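Local coordinates for putative uncharacterized protein (Actinomyces odontolyticus, PDB 3UP9) that probably binds L-methionine as the substrate-binding lipoprotein of a membrane uptake system, and holds a selenomethionine in its cleft, at residues K20-A30 / L222-I232; N78-E88 / N198-G208. All blocks are in the same frame, centred on the assembly; numbering follows the deposited sequence. Where two conformers were deposited one is given.

Contact 1: K20-A30 / L222-I232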
loop_
_atom_site.group_PDB
_atom_site.type_symbol
_atom_site.label_atom_id
_atom_site.label_comp_id
_atom_site.label_asym_id
_atom_site.label_seq_id
_atom_site.Cartn_x
_atom_site.Cartn_y
_atom_site.Cartn_z
ATOM N N LYS A 20 4.507 12.295 1.166
ATOM C CA LYS A 20 3.977 13.469 1.910
ATOM C C LYS A 20 4.286 13.419 3.432
ATOM O O LYS A 20 4.681 14.409 4.042
ATOM C CB LYS A 20 2.468 13.624 1.687
ATOM C CG LYS A 20 2.086 13.897 0.259
ATOM C CD LYS A 20 0.633 14.337 0.090
ATOM C CE LYS A 20 0.349 15.030 -1.261
ATOM N NZ LYS A 20 0.233 16.536 -1.290
ATOM N N ILE A 21 4.078 12.270 4.049
ATOM C CA ILE A 21 4.365 12.056 5.480
ATOM C C ILE A 21 5.857 12.292 5.702
ATOM O O ILE A 21 6.240 12.991 6.634
ATOM C CB ILE A 21 3.977 10.621 5.947
ATOM C CG1 ILE A 21 2.466 10.392 5.872
ATOM C CG2 ILE A 21 4.454 10.329 7.350
ATOM C CD1 ILE A 21 2.132 8.885 5.939
ATOM N N LEU A 22 6.701 11.750 4.819
ATOM C CA LEU A 22 8.171 11.923 4.955
ATOM C C LEU A 22 8.598 13.386 4.766
ATOM O O LEU A 22 9.585 13.791 5.347
ATOM C CB LEU A 22 8.976 11.024 4.014
ATOM C CG LEU A 22 8.911 9.508 4.197
ATOM C CD1 LEU A 22 9.676 8.870 3.048
ATOM C CD2 LEU A 22 9.427 9.095 5.581
ATOM N N THR A 23 7.817 14.165 4.006
ATOM C CA THR A 23 8.152 15.540 3.700
ATOM C C THR A 23 7.749 16.383 4.949
ATOM O O THR A 23 8.546 17.210 5.393
ATOM C CB THR A 23 7.514 15.999 2.381
ATOM O OG1 THR A 23 8.034 15.199 1.310
ATOM C CG2 THR A 23 7.801 17.489 2.071
ATOM N N TYR A 24 6.584 16.097 5.554
ATOM C CA TYR A 24 6.232 16.714 6.820
ATOM C C TYR A 24 7.364 16.502 7.844
ATOM O O TYR A 24 7.854 17.448 8.458
ATOM C CB TYR A 24 4.878 16.216 7.357
ATOM C CG TYR A 24 4.670 16.663 8.765
ATOM C CD1 TYR A 24 4.290 17.952 9.051
ATOM C CD2 TYR A 24 4.971 15.835 9.806
ATOM C CE1 TYR A 24 4.107 18.371 10.365
ATOM C CE2 TYR A 24 4.849 16.244 11.106
ATOM C CZ TYR A 24 4.398 17.496 11.388
ATOM O OH TYR A 24 4.304 17.878 12.707
ATOM N N ILE A 25 7.815 15.264 7.970
ATOM C CA ILE A 25 8.892 14.939 8.912
ATOM C C ILE A 25 10.166 15.715 8.545
ATOM O O ILE A 25 10.792 16.360 9.357
ATOM C CB ILE A 25 9.207 13.425 8.959
ATOM C CG1 ILE A 25 8.053 12.665 9.601
ATOM C CG2 ILE A 25 10.525 13.165 9.678
ATOM C CD1 ILE A 25 8.102 11.143 9.472
ATOM N N ASN A 26 10.557 15.656 7.297
ATOM C CA ASN A 26 11.732 16.389 6.906
ATOM C C ASN A 26 11.686 17.882 7.232
ATOM O O ASN A 26 12.654 18.481 7.667
ATOM C CB ASN A 26 11.996 16.179 5.407
ATOM C CG ASN A 26 13.441 16.400 5.061
ATOM O OD1 ASN A 26 14.326 15.975 5.814
ATOM N ND2 ASN A 26 13.692 17.070 3.940
ATOM N N ASP A 27 10.560 18.500 6.980
ATOM C CA ASP A 27 10.494 19.940 7.045
ATOM C C ASP A 27 10.218 20.375 8.466
ATOM O O ASP A 27 10.471 21.521 8.800
ATOM C CB ASP A 27 9.361 20.478 6.163
ATOM C CG ASP A 27 9.593 20.267 4.644
ATOM O OD1 ASP A 27 10.709 19.949 4.173
ATOM O OD2 ASP A 27 8.607 20.489 3.915
ATOM N N ASN A 28 9.632 19.488 9.283
ATOM C CA ASN A 28 9.201 19.902 10.623
ATOM C C ASN A 28 9.964 19.292 11.798
ATOM O O ASN A 28 10.169 19.978 12.819
ATOM C CB ASN A 28 7.691 19.708 10.762
ATOM C CG ASN A 28 6.935 20.671 9.914
ATOM O OD1 ASN A 28 6.733 21.792 10.295
ATOM N ND2 ASN A 28 6.574 20.266 8.747
ATOM N N LEU A 29 10.418 18.045 11.628
ATOM C CA LEU A 29 10.964 17.210 12.740
ATOM C C LEU A 29 12.429 16.715 12.578
ATOM O O LEU A 29 13.108 16.456 13.549
ATOM C CB LEU A 29 10.033 16.007 12.990
ATOM C CG LEU A 29 8.521 16.254 13.231
ATOM C CD1 LEU A 29 7.769 14.914 13.426
ATOM C CD2 LEU A 29 8.321 17.274 14.382
ATOM N N ALA A 30 12.932 16.575 11.360
ATOM C CA ALA A 30 14.205 15.887 11.164
ATOM C C ALA A 30 15.360 16.637 11.770
ATOM O O ALA A 30 16.191 16.010 12.417
ATOM C CB ALA A 30 14.473 15.563 9.696
ATOM N N LEU A 222 10.267 9.137 14.721
ATOM C CA LEU A 222 9.529 10.285 14.158
ATOM C C LEU A 222 8.209 9.877 13.422
ATOM O O LEU A 222 7.146 10.510 13.598
ATOM C CB LEU A 222 10.453 11.162 13.265
ATOM C CG LEU A 222 11.699 11.791 13.896
ATOM C CD1 LEU A 222 12.471 12.545 12.830
ATOM C CD2 LEU A 222 11.395 12.666 15.116
ATOM N N LEU A 223 8.270 8.793 12.642
ATOM C CA LEU A 223 7.098 8.231 11.945
ATOM C C LEU A 223 5.980 7.727 12.868
ATOM O O LEU A 223 4.855 7.604 12.428
ATOM C CB LEU A 223 7.523 7.096 11.015
ATOM C CG LEU A 223 7.991 7.411 9.600
ATOM C CD1 LEU A 223 8.726 6.196 9.044
ATOM C CD2 LEU A 223 6.825 7.809 8.719
ATOM N N HIS A 224 6.316 7.410 14.122
ATOM C CA HIS A 224 5.325 6.976 15.133
ATOM C C HIS A 224 5.148 7.963 16.205
ATOM O O HIS A 224 4.771 7.639 17.285
ATOM C CB HIS A 224 5.705 5.668 15.769
ATOM C CG HIS A 224 5.620 4.558 14.838
ATOM N ND1 HIS A 224 6.570 4.328 13.948
ATOM C CD2 HIS A 224 4.624 3.629 14.621
ATOM C CE1 HIS A 224 6.223 3.295 13.187
ATOM N NE2 HIS A 224 5.034 2.847 13.615
ATOM N N SER A 225 5.394 9.238 15.888
ATOM C CA SER A 225 5.173 10.328 16.815
ATOM C C SER A 225 3.729 10.831 16.785
ATOM O O SER A 225 2.991 10.546 15.854
ATOM C CB SER A 225 6.102 11.508 16.496
ATOM O OG SER A 225 5.819 12.085 15.228
ATOM N N ASP A 226 3.365 11.620 17.802
ATOM C CA ASP A 226 2.055 12.259 17.915
ATOM C C ASP A 226 1.913 13.298 16.798
ATOM O O ASP A 226 0.843 13.486 16.236
ATOM C CB ASP A 226 1.880 12.921 19.298
ATOM C CG ASP A 226 0.436 12.873 19.806
ATOM O OD1 ASP A 226 -0.435 13.624 19.298
ATOM O OD2 ASP A 226 0.177 12.072 20.736
ATOM N N GLU A 227 3.006 13.958 16.480
ATOM C CA GLU A 227 3.061 14.942 15.368
ATOM C C GLU A 227 2.719 14.327 14.006
ATOM O O GLU A 227 1.858 14.837 13.253
ATOM C CB GLU A 227 4.432 15.654 15.317
ATOM C CG GLU A 227 4.699 16.581 16.511
ATOM C CD GLU A 227 5.278 15.869 17.752
ATOM O OE1 GLU A 227 5.403 14.630 17.821
ATOM O OE2 GLU A 227 5.610 16.572 18.726
ATOM N N VAL A 228 3.333 13.194 13.702
ATOM C CA VAL A 228 2.962 12.481 12.478
ATOM C C VAL A 228 1.507 11.975 12.474
ATOM O O VAL A 228 0.863 12.034 11.442
ATOM C CB VAL A 228 3.960 11.350 12.143
ATOM C CG1 VAL A 228 3.351 10.372 11.147
ATOM C CG2 VAL A 228 5.258 11.977 11.660
ATOM N N LYS A 229 0.987 11.501 13.616
ATOM C CA LYS A 229 -0.418 11.057 13.674
ATOM C C LYS A 229 -1.374 12.231 13.348
ATOM O O LYS A 229 -2.319 12.070 12.552
ATOM C CB LYS A 229 -0.734 10.475 15.050
ATOM C CG LYS A 229 -2.143 10.008 15.228
ATOM C CD LYS A 229 -2.288 9.090 16.444
ATOM C CE LYS A 229 -3.736 8.651 16.546
ATOM N NZ LYS A 229 -3.948 7.632 17.584
ATOM N N GLN A 230 -1.088 13.389 13.939
ATOM C CA GLN A 230 -1.883 14.592 13.755
ATOM C C GLN A 230 -1.770 15.067 12.320
ATOM O O GLN A 230 -2.767 15.385 11.713
ATOM C CB GLN A 230 -1.484 15.700 14.765
ATOM C CG GLN A 230 -1.954 15.312 16.149
ATOM C CD GLN A 230 -1.697 16.342 17.233
ATOM O OE1 GLN A 230 -0.747 17.130 17.198
ATOM N NE2 GLN A 230 -2.541 16.298 18.234
ATOM N N TYR A 231 -0.577 15.088 11.760
ATOM C CA TYR A 231 -0.460 15.352 10.327
ATOM C C TYR A 231 -1.357 14.402 9.487
ATOM O O TYR A 231 -2.076 14.863 8.606
ATOM C CB TYR A 231 1.000 15.281 9.841
ATOM C CG TYR A 231 1.112 15.427 8.335
ATOM C CD1 TYR A 231 1.124 16.703 7.733
ATOM C CD2 TYR A 231 1.186 14.291 7.493
ATOM C CE1 TYR A 231 1.195 16.851 6.354
ATOM C CE2 TYR A 231 1.250 14.430 6.104
ATOM C CZ TYR A 231 1.276 15.721 5.559
ATOM O OH TYR A 231 1.299 15.889 4.248
ATOM N N ILE A 232 -1.331 13.103 9.753
ATOM C CA ILE A 232 -2.144 12.153 8.962
ATOM C C ILE A 232 -3.622 12.449 9.146
ATOM O O ILE A 232 -4.368 12.478 8.183
ATOM C CB ILE A 232 -1.863 10.657 9.264
ATOM C CG1 ILE A 232 -0.421 10.308 8.903
ATOM C CG2 ILE A 232 -2.825 9.765 8.550
ATOM C CD1 ILE A 232 0.004 8.924 9.365
#
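Helix 20-28 faces helix 226-232 with the axes of these segments 10.4 Å apart and their N-to-C directions at 131°, while at the end of the preceding helix Leu223 packs on Ile21 and Ile25, and Leu222 on Ile25 and on Leu29 just past helix 20-28. Tyr24 and Tyr231 meet in a reciprocal arrangement. Each ring lies beneath the other's CB, Tyr24 CB standing 3.8 Å from the Tyr231 ring centroid, and the nearly parallel planes, 18° apart, are offset, each ring facing the other's CB rather than its centre. Both residues hold CG anti to the backbone N (chi1 169° for Tyr24), which lets the two side chains run antiparallel to one another. Beside them Ile21 enters as a knob among Leu223, Val228, Tyr231 and Ile232. The CD1 methyl of Ile25 rests 3.6 Å from Leu223 CD2, and its CG1 lies 3.5 Å from Val228 CG2. Leu29 CD1 reaches the capping hydroxyl of Ser225, whose OG accepts from Val228 N at 3.1 Å and donates to Leu222 O. Phe61 of strand 59-64 backs Ile21 and Leu223 from the sheet side. The helices therefore adhere through shape and apolar contact, while the Ser225 cap fixes the turn between 222-223 and 226-232.

Contact 2: N78-E88 / N198-G208. With MSE (selenomethionine), chain B; PG4 (tetraethylene glycol), chain D.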
loop_
_atom_site.group_PDB
_atom_site.type_symbol
_atom_site.label_atom_id
_atom_site.label_comp_id
_atom_site.label_asym_id
_atom_site.label_seq_id
_atom_site.Cartn_x
_atom_site.Cartn_y
_atom_site.Cartn_z
ATOM N N ASN A 78 16.891 -9.835 2.778
ATOM C CA ASN A 78 17.232 -9.719 4.196
ATOM C C ASN A 78 16.844 -8.324 4.739
ATOM O O ASN A 78 17.714 -7.495 5.014
ATOM C CB ASN A 78 18.721 -10.048 4.472
ATOM C CG ASN A 78 19.063 -9.959 5.954
ATOM O OD1 ASN A 78 18.221 -10.237 6.785
ATOM N ND2 ASN A 78 20.268 -9.613 6.278
ATOM N N PHE A 79 15.545 -8.101 4.944
ATOM C CA PHE A 79 15.045 -6.841 5.460
ATOM C C PHE A 79 14.528 -6.897 6.919
ATOM O O PHE A 79 14.202 -7.939 7.478
ATOM C CB PHE A 79 13.920 -6.321 4.565
ATOM C CG PHE A 79 14.324 -6.027 3.138
ATOM C CD1 PHE A 79 15.642 -5.794 2.768
ATOM C CD2 PHE A 79 13.374 -5.978 2.185
ATOM C CE1 PHE A 79 15.972 -5.524 1.453
ATOM C CE2 PHE A 79 13.690 -5.684 0.865
ATOM C CZ PHE A 79 14.994 -5.461 0.498
ATOM N N GLU A 80 14.468 -5.714 7.516
ATOM C CA GLU A 80 13.978 -5.506 8.853
ATOM C C GLU A 80 12.905 -4.419 8.759
ATOM O O GLU A 80 13.050 -3.475 7.993
ATOM C CB GLU A 80 15.101 -5.033 9.766
ATOM C CG GLU A 80 16.396 -5.786 9.701
ATOM C CD GLU A 80 16.302 -7.285 9.928
ATOM O OE1 GLU A 80 15.507 -7.747 10.772
ATOM O OE2 GLU A 80 17.061 -8.006 9.229
ATOM N N ALA A 81 11.822 -4.570 9.506
ATOM C CA ALA A 81 10.696 -3.642 9.480
ATOM C C ALA A 81 10.352 -3.087 10.872
ATOM O O ALA A 81 10.556 -3.712 11.946
ATOM C CB ALA A 81 9.476 -4.269 8.864
ATOM N N GLY A 82 9.796 -1.892 10.797
ATOM C CA GLY A 82 9.288 -1.170 11.918
ATOM C C GLY A 82 7.847 -1.448 12.187
ATOM O O GLY A 82 7.240 -2.288 11.521
ATOM N N GLU A 83 7.333 -0.746 13.195
ATOM C CA GLU A 83 5.933 -0.788 13.594
ATOM C C GLU A 83 5.002 -0.180 12.541
ATOM O O GLU A 83 5.359 0.743 11.861
ATOM C CB GLU A 83 5.750 0.050 14.844
ATOM C CG GLU A 83 6.316 -0.510 16.117
ATOM C CD GLU A 83 6.045 0.403 17.315
ATOM O OE1 GLU A 83 4.837 0.580 17.639
ATOM O OE2 GLU A 83 7.042 0.917 17.907
ATOM N N GLY A 84 3.772 -0.644 12.495
ATOM C CA GLY A 84 2.735 -0.084 11.651
ATOM C C GLY A 84 2.620 1.410 11.832
ATOM O O GLY A 84 2.528 1.938 12.949
ATOM N N ILE A 85 2.672 2.098 10.725
ATOM C CA ILE A 85 2.449 3.538 10.721
ATOM C C ILE A 85 0.994 3.896 10.374
ATOM O O ILE A 85 0.360 4.628 11.108
ATOM C CB ILE A 85 3.452 4.241 9.780
ATOM C CG1 ILE A 85 4.850 3.911 10.329
ATOM C CG2 ILE A 85 3.176 5.799 9.668
ATOM C CD1 ILE A 85 5.874 3.899 9.220
ATOM N N HIS A 86 0.504 3.375 9.260
ATOM C CA HIS A 86 -0.839 3.613 8.835
ATOM C C HIS A 86 -1.354 2.487 7.970
ATOM O O HIS A 86 -0.588 1.698 7.437
ATOM C CB HIS A 86 -0.917 4.897 8.040
ATOM C CG HIS A 86 -0.240 4.821 6.696
ATOM N ND1 HIS A 86 1.021 5.186 6.517
ATOM C CD2 HIS A 86 -0.705 4.397 5.470
ATOM C CE1 HIS A 86 1.362 5.000 5.226
ATOM N NE2 HIS A 86 0.298 4.532 4.589
ATOM N N LEU A 87 -2.684 2.429 7.887
ATOM C CA LEU A 87 -3.429 1.559 7.050
ATOM C C LEU A 87 -4.086 2.375 5.936
ATOM O O LEU A 87 -4.561 3.507 6.170
ATOM C CB LEU A 87 -4.518 0.893 7.919
ATOM C CG LEU A 87 -5.529 -0.032 7.284
ATOM C CD1 LEU A 87 -4.778 -1.322 6.957
ATOM C CD2 LEU A 87 -6.693 -0.260 8.270
ATOM N N GLU A 88 -4.092 1.800 4.732
ATOM C CA GLU A 88 -4.855 2.305 3.584
ATOM C C GLU A 88 -5.910 1.280 3.212
ATOM O O GLU A 88 -5.561 0.301 2.546
ATOM C CB GLU A 88 -3.951 2.496 2.361
ATOM C CG GLU A 88 -3.026 3.699 2.358
ATOM C CD GLU A 88 -1.778 3.449 1.518
ATOM O OE1 GLU A 88 -1.894 2.855 0.426
ATOM O OE2 GLU A 88 -0.656 3.803 1.954
ATOM N N ASN A 198 -6.996 -5.455 10.724
ATOM C CA ASN A 198 -6.478 -5.495 9.361
ATOM C C ASN A 198 -4.943 -5.606 9.436
ATOM O O ASN A 198 -4.302 -4.752 10.034
ATOM C CB ASN A 198 -6.923 -4.241 8.606
ATOM C CG ASN A 198 -6.674 -4.317 7.134
ATOM O OD1 ASN A 198 -5.688 -4.881 6.690
ATOM N ND2 ASN A 198 -7.561 -3.723 6.362
ATOM N N PRO A 199 -4.349 -6.696 8.889
ATOM C CA PRO A 199 -2.888 -6.798 9.062
ATOM C C PRO A 199 -2.052 -5.955 8.095
ATOM O O PRO A 199 -0.823 -5.867 8.310
ATOM C CB PRO A 199 -2.608 -8.303 8.879
ATOM C CG PRO A 199 -3.648 -8.716 7.901
ATOM C CD PRO A 199 -4.899 -7.941 8.319
ATOM N N ALA A 200 -2.699 -5.306 7.110
ATOM C CA ALA A 200 -1.986 -4.590 6.052
ATOM C C ALA A 200 -1.519 -3.196 6.444
ATOM O O ALA A 200 -1.720 -2.211 5.686
ATOM C CB ALA A 200 -2.810 -4.532 4.755
ATOM N N VAL A 201 -0.835 -3.110 7.585
ATOM C CA VAL A 201 -0.240 -1.847 8.014
ATOM C C VAL A 201 1.089 -1.597 7.268
ATOM O O VAL A 201 1.894 -2.505 7.003
ATOM C CB VAL A 201 -0.027 -1.806 9.542
ATOM C CG1 VAL A 201 -1.372 -1.879 10.269
ATOM C CG2 VAL A 201 0.917 -2.918 10.004
ATOM N N ASN A 202 1.319 -0.324 6.973
ATOM C CA ASN A 202 2.481 0.146 6.245
ATOM C C ASN A 202 3.681 0.450 7.144
ATOM O O ASN A 202 3.567 1.162 8.114
ATOM C CB ASN A 202 2.125 1.429 5.475
ATOM C CG ASN A 202 1.274 1.168 4.267
ATOM O OD1 ASN A 202 1.777 1.178 3.127
ATOM N ND2 ASN A 202 -0.036 0.979 4.498
ATOM N N VAL A 203 4.848 -0.060 6.773
ATOM C CA VAL A 203 6.019 -0.037 7.633
ATOM C C VAL A 203 7.252 0.518 6.942
ATOM O O VAL A 203 7.359 0.484 5.716
ATOM C CB VAL A 203 6.289 -1.478 8.220
ATOM C CG1 VAL A 203 5.220 -1.822 9.258
ATOM C CG2 VAL A 203 6.338 -2.515 7.114
ATOM N N LEU A 204 8.164 1.057 7.763
ATOM C CA LEU A 204 9.517 1.482 7.334
ATOM C C LEU A 204 10.318 0.192 7.217
ATOM O O LEU A 204 10.227 -0.658 8.109
ATOM C CB LEU A 204 10.190 2.434 8.371
ATOM C CG LEU A 204 11.548 2.995 7.949
ATOM C CD1 LEU A 204 11.441 4.082 6.902
ATOM C CD2 LEU A 204 12.246 3.569 9.169
ATOM N N VAL A 205 11.031 0.000 6.109
ATOM C CA VAL A 205 11.822 -1.235 5.899
ATOM C C VAL A 205 13.214 -0.792 5.561
ATOM O O VAL A 205 13.394 0.175 4.838
ATOM C CB VAL A 205 11.215 -2.192 4.811
ATOM C CG1 VAL A 205 12.119 -3.391 4.525
ATOM C CG2 VAL A 205 9.797 -2.600 5.170
ATOM N N TRP A 206 14.192 -1.485 6.129
ATOM C CA TRP A 206 15.596 -1.278 5.829
ATOM C C TRP A 206 16.333 -2.626 5.768
ATOM O O TRP A 206 15.780 -3.694 6.079
ATOM C CB TRP A 206 16.197 -0.303 6.856
ATOM C CG TRP A 206 16.223 -0.829 8.272
ATOM C CD1 TRP A 206 17.263 -1.522 8.887
ATOM C CD2 TRP A 206 15.143 -0.800 9.273
ATOM N NE1 TRP A 206 16.917 -1.907 10.137
ATOM C CE2 TRP A 206 15.661 -1.501 10.445
ATOM C CE3 TRP A 206 13.818 -0.304 9.306
ATOM C CZ2 TRP A 206 14.905 -1.652 11.614
ATOM C CZ3 TRP A 206 13.070 -0.471 10.480
ATOM C CH2 TRP A 206 13.605 -1.140 11.604
ATOM N N LYS A 207 17.589 -2.604 5.355
ATOM C CA LYS A 207 18.339 -3.843 5.141
ATOM C C LYS A 207 19.048 -4.174 6.452
ATOM O O LYS A 207 19.591 -3.272 7.097
ATOM C CB LYS A 207 19.333 -3.664 3.994
ATOM C CG LYS A 207 19.815 -4.939 3.344
ATOM C CD LYS A 207 20.438 -4.605 2.006
ATOM C CE LYS A 207 21.575 -5.542 1.640
ATOM N NZ LYS A 207 21.111 -6.556 0.670
ATOM N N GLY A 208 19.039 -5.462 6.836
ATOM C CA GLY A 208 19.596 -5.917 8.105
ATOM C C GLY A 208 21.008 -5.450 8.438
ATOM O O GLY A 208 21.333 -5.155 9.609
HETATM N N MSE B 300 0.356 1.506 0.159
HETATM C CA MSE B 300 -0.156 0.152 -0.144
HETATM C C MSE B 300 -1.217 -0.316 0.822
HETATM O O MSE B 300 -1.162 0.036 2.031
HETATM O OXT MSE B 300 -2.106 -1.049 0.360
HETATM C CB MSE B 300 0.975 -0.844 -0.123
HETATM C CG MSE B 300 0.570 -2.285 -0.566
HETATM SE SE MSE B 300 2.083 -3.459 -0.477
HETATM C CE MSE B 300 3.440 -2.551 -1.635
HETATM O O1 PG4 D . 19.140 -9.257 0.872
HETATM C C1 PG4 D . 20.033 -10.360 0.569
HETATM C C2 PG4 D . 19.935 -10.917 -0.853
HETATM O O2 PG4 D . 18.619 -11.267 -1.334
HETATM C C3 PG4 D . 18.590 -11.931 -2.601
HETATM C C4 PG4 D . 17.682 -11.213 -3.605
HETATM O O3 PG4 D . 18.361 -10.878 -4.836
HETATM O O HOH W 1 7.688 1.430 10.533
HETATM O O HOH W 2 -3.146 -0.772 3.821
#
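Trp206 lays its indole against the backbone of the neighbouring strand, one face beneath Glu80 O and Glu80 CB 3.9 Å from the centroid of its five-membered ring, while CZ3 reaches Gly82 N. CG lies between the backbone N and the carbonyl carbon (chi1 65°), a turn that folds the ring back over residues 80-82. A serine here would probably open a gap over this backbone and strip Glu80 CB of the flat surface it rests on. The antiparallel ladder below is regular: Glu80 and Trp206 form a hydrogen-bonded pair, and Gly82 N continues it to Leu204 O. On the other face Val205 CG1 presses against Phe79 CB at 3.4 Å, and Ala81 CB sits beside Val203 CG2 and Val205 CG2. Between Gly82 and Ile85 the chain loops away from the strand; water 1 bridges Glu83 O and Leu204 N, and Ile85 N regains the strand at Asn202 O. The CA of Gly84 nestles against Val201 CG2, where a side chain would collide. Further on, Leu87 CD1 fills the hollow between Asn198 CG and Ala200 O. The Asn202 amide stacks on the His86 ring, planes 11° apart, and its ND2 gives one hydrogen to His86 O, from above the carbonyl plane, and another to selenomethionine O at 2.9 Å. His86 NE2 steadies Glu88 OE2, while OE1, which also accepts from Asn176 N, receives the ligand's amino N at 2.6 Å. Glu88, just past strand 86-87, and Asn202 thus form part of the ligand pocket of a periplasmic-binding-protein fold.

The two contacts show how one lobe divides its labour between packing and binding. Contact 1 lies at the periphery, its centre about 18 Å from the chain centre, and joins helices by apolar side chains; contact 2, its centre about 10 Å from that of the chain, joins strands by backbone bonds and carries polar side chains into the ligand cleft. Both are partly buried. Strand 201-207 is followed in the chain by helix 213-223, and Phe61 of strand 59-64 touches both Leu223 and Ile85. The contacts also meet directly, where Leu223 CD1 packs on Ile85 CD1. Along the chain, contact 2 is nested within the loop closed by contact 1.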